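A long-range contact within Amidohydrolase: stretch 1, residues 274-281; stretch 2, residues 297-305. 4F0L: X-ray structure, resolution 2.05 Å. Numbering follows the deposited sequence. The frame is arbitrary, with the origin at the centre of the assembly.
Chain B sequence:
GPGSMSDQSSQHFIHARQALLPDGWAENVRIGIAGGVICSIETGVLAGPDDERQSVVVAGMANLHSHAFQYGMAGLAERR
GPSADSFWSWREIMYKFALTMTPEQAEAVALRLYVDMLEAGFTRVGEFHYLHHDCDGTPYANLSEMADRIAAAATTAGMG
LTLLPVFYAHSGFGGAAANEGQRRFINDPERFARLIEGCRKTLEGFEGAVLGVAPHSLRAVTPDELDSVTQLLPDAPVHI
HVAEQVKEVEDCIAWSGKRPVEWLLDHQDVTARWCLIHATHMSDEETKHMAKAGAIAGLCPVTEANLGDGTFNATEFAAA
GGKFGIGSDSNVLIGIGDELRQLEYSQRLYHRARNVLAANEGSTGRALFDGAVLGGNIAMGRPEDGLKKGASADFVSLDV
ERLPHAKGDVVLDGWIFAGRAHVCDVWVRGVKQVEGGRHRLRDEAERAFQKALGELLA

Stretch 1 274-281: WCLIHATH
Stretch 2 297-305: AGLCPVTEA

A strand through Trp 274, Cys 275 and Leu 276 runs beside one that enters from earlier in the chain and continues through Ala 297, Gly 298 and Leu 299, in parallel register; their axes approach to 5.0 Å and their N-to-C directions differ by 42° (signed crossing angle -42°). The chain of stretch 1 turns a corner at Ile 277, while stretch 2 passes through Cys 300 into a helix that starts at Pro 301 and runs on beyond Ala 305. Together the stretches bury 373 Å².

Ala 297 (phi/psi -78/117) opens stretch 2 in extended form and pairs in register with Leu 276 (-100/115), CA to CA 5.3 Å. Both side chains lie on the same face of the sheet, but Leu 276 (chi1 m, chi2 t) leads its end away, so the pair meets through backbone: Leu 276 O lies 3.7 Å from Ala 297 CA.

Gly 298 (-91/87) is the hub of the pairing. Its N donates to Leu 276 O at 2.9 Å (N-H...O 172°), and its O accepts from His 278 N at 2.8 Å (171°); these two nearly straight bonds bracket Ile 277, as parallel pairing requires. Ile 277 CA comes to 4.2 Å from Gly 298 CA and makes a CA-H...O contact with Gly 298 O at 3.5 Å. Glycine leaves room here for the side chains of Ile 277 and Cys 275: an ideal CB on Gly 298 would lie 2.5 Å from Ile 277 CD1 and 2.9 Å from Cys 275 SG, clashing with both. Cys 275 (-125/118, chi1 t) instead rests its SG 3.7 Å from Gly 298 CA, and Ile 277 (-79/133) has chi1 and chi2 both m.

Leu 299 (-84/138; chi1 m, chi2 t) has its CA 5.1 Å from His 278 CA. Its CA-to-CB bond points away, yet the end of the side chain returns to place CD2 3.6 Å from His 278 O. A weak backbone bond joins Leu 299 N to Ala 297 O at 3.2 Å.

Cys 300 (-130/71, chi1 m) occupies the N-cap position and points toward stretch 1. Its SG sits 4.0 Å from Ile 277 CG2 and 4.6 Å from the His 278 ring centroid, obliquely, 48° off the ring normal; Cys 300 CB lies 3.7 Å from His 278 CE1. The first helical turn closes through Glu 304 N to Cys 300 O, 2.8 Å.

Glu 304 (-62/-40; chi1 m, chi2 t, chi3 24°) points back toward stretch 1. Its OE2 accepts from His 278 ND1 at 2.7 Å (176°), near the ring plane, and from Cys 300 N at 2.9 Å (151°), tying the imidazole to the start of the helix. His 278 meets it with phi/psi 74/-74, chi1 m and chi2 -58°. One water completes the link: it donates to Glu 304 OE1 at 2.9 Å and His 278 O at 2.8 Å, and accepts from Thr 280 OG1 at 2.7 Å. Thr 280 (-76/-35) has chi1 m.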

# COMPACT_ATOMS: atom_id res chain seq x y z
N TRP B 274 -23.68 8.14 -15.74
CA TRP B 274 -22.38 7.85 -16.32
C TRP B 274 -21.33 7.74 -15.25
O TRP B 274 -21.36 8.51 -14.27
CB TRP B 274 -21.96 8.93 -17.30
CG TRP B 274 -22.77 8.95 -18.58
CD1 TRP B 274 -24.13 9.26 -18.75
CD2 TRP B 274 -22.28 8.65 -19.92
NE1 TRP B 274 -24.49 9.16 -20.07
CE2 TRP B 274 -23.44 8.81 -20.83
CE3 TRP B 274 -21.06 8.27 -20.45
CZ2 TRP B 274 -23.34 8.59 -22.19
CZ3 TRP B 274 -20.97 8.04 -21.83
CH2 TRP B 274 -22.08 8.21 -22.68
N CYS B 275 -20.42 6.77 -15.45
CA CYS B 275 -19.22 6.64 -14.65
C CYS B 275 -18.00 6.65 -15.60
O CYS B 275 -17.89 5.80 -16.50
CB CYS B 275 -19.23 5.37 -13.82
SG CYS B 275 -17.75 5.20 -12.77
N LEU B 276 -17.14 7.65 -15.44
CA LEU B 276 -16.01 7.79 -16.35
C LEU B 276 -14.85 7.22 -15.61
O LEU B 276 -14.46 7.74 -14.57
CB LEU B 276 -15.74 9.25 -16.70
CG LEU B 276 -16.91 10.09 -17.22
CD1 LEU B 276 -16.40 11.44 -17.77
CD2 LEU B 276 -17.74 9.32 -18.22
N ILE B 277 -14.32 6.13 -16.13
CA ILE B 277 -13.26 5.37 -15.47
C ILE B 277 -11.90 6.07 -15.69
O ILE B 277 -11.54 6.45 -16.82
CB ILE B 277 -13.21 3.91 -15.96
CG1 ILE B 277 -14.61 3.28 -15.90
CG2 ILE B 277 -12.23 3.08 -15.10
CD1 ILE B 277 -15.18 3.19 -14.48
N HIS B 278 -11.15 6.22 -14.60
CA HIS B 278 -9.88 6.97 -14.57
C HIS B 278 -10.05 8.46 -14.62
O HIS B 278 -9.86 9.15 -13.58
CB HIS B 278 -8.86 6.46 -15.61
CG HIS B 278 -8.66 4.97 -15.56
ND1 HIS B 278 -8.24 4.34 -14.45
CD2 HIS B 278 -8.87 3.98 -16.53
CE1 HIS B 278 -8.17 3.01 -14.68
NE2 HIS B 278 -8.58 2.79 -15.96
N ALA B 279 -10.40 9.00 -15.80
CA ALA B 279 -10.53 10.44 -15.97
C ALA B 279 -9.28 11.11 -15.39
O ALA B 279 -9.38 12.15 -14.75
CB ALA B 279 -11.77 10.97 -15.27
N THR B 280 -8.11 10.51 -15.64
CA THR B 280 -6.88 10.88 -14.96
C THR B 280 -6.27 12.19 -15.47
O THR B 280 -5.71 12.95 -14.67
CB THR B 280 -5.83 9.77 -15.10
OG1 THR B 280 -6.45 8.53 -14.72
CG2 THR B 280 -4.56 10.08 -14.26
N HIS B 281 -6.39 12.46 -16.77
CA HIS B 281 -5.81 13.64 -17.35
C HIS B 281 -6.92 14.55 -17.79
O HIS B 281 -7.45 14.44 -18.91
CB HIS B 281 -4.85 13.28 -18.50
CG HIS B 281 -3.77 12.32 -18.09
ND1 HIS B 281 -2.60 12.73 -17.53
CD2 HIS B 281 -3.73 10.94 -18.09
CE1 HIS B 281 -1.86 11.66 -17.21
NE2 HIS B 281 -2.54 10.56 -17.55
N ALA B 297 -16.66 9.77 -11.00
CA ALA B 297 -15.28 9.42 -11.33
C ALA B 297 -14.99 8.00 -10.85
O ALA B 297 -15.06 7.74 -9.65
CB ALA B 297 -14.29 10.42 -10.69
N GLY B 298 -14.70 7.09 -11.78
CA GLY B 298 -14.39 5.71 -11.43
C GLY B 298 -12.89 5.59 -11.23
O GLY B 298 -12.16 5.27 -12.18
N LEU B 299 -12.43 5.87 -10.02
CA LEU B 299 -11.00 5.91 -9.73
C LEU B 299 -10.46 4.51 -9.43
O LEU B 299 -11.06 3.74 -8.65
CB LEU B 299 -10.74 6.87 -8.56
CG LEU B 299 -11.21 8.32 -8.74
CD1 LEU B 299 -10.75 9.19 -7.54
CD2 LEU B 299 -10.68 8.91 -10.08
N CYS B 300 -9.28 4.23 -9.97
CA CYS B 300 -8.62 2.95 -9.79
C CYS B 300 -7.18 3.21 -9.35
O CYS B 300 -6.26 2.97 -10.12
CB CYS B 300 -8.68 2.14 -11.09
SG CYS B 300 -10.39 1.90 -11.72
N PRO B 301 -6.99 3.68 -8.09
CA PRO B 301 -5.69 4.24 -7.74
C PRO B 301 -4.51 3.25 -7.78
O PRO B 301 -3.42 3.61 -8.26
CB PRO B 301 -5.90 4.81 -6.33
CG PRO B 301 -7.37 5.02 -6.19
CD PRO B 301 -8.04 4.01 -7.09
N VAL B 302 -4.71 2.04 -7.26
CA VAL B 302 -3.65 1.03 -7.29
C VAL B 302 -3.29 0.63 -8.70
O VAL B 302 -2.11 0.59 -9.02
CB VAL B 302 -4.00 -0.18 -6.43
CG1 VAL B 302 -3.07 -1.38 -6.69
CG2 VAL B 302 -3.96 0.31 -4.98
N THR B 303 -4.28 0.36 -9.54
CA THR B 303 -3.99 0.02 -10.93
C THR B 303 -3.34 1.18 -11.67
O THR B 303 -2.39 0.99 -12.42
CB THR B 303 -5.25 -0.48 -11.69
OG1 THR B 303 -5.70 -1.70 -11.09
CG2 THR B 303 -4.93 -0.78 -13.20
N GLU B 304 -3.81 2.39 -11.43
CA GLU B 304 -3.25 3.57 -12.09
C GLU B 304 -1.76 3.74 -11.71
O GLU B 304 -0.93 4.13 -12.54
CB GLU B 304 -4.08 4.83 -11.74
CG GLU B 304 -5.40 4.92 -12.51
CD GLU B 304 -6.51 5.68 -11.79
OE1 GLU B 304 -6.21 6.52 -10.93
OE2 GLU B 304 -7.70 5.44 -12.10
N ALA B 305 -1.44 3.49 -10.44
CA ALA B 305 -0.03 3.51 -10.00
C ALA B 305 0.77 2.39 -10.67
O ALA B 305 1.88 2.61 -11.14
CB ALA B 305 0.07 3.35 -8.49
O HOH W 1 -7.45 8.76 -12.22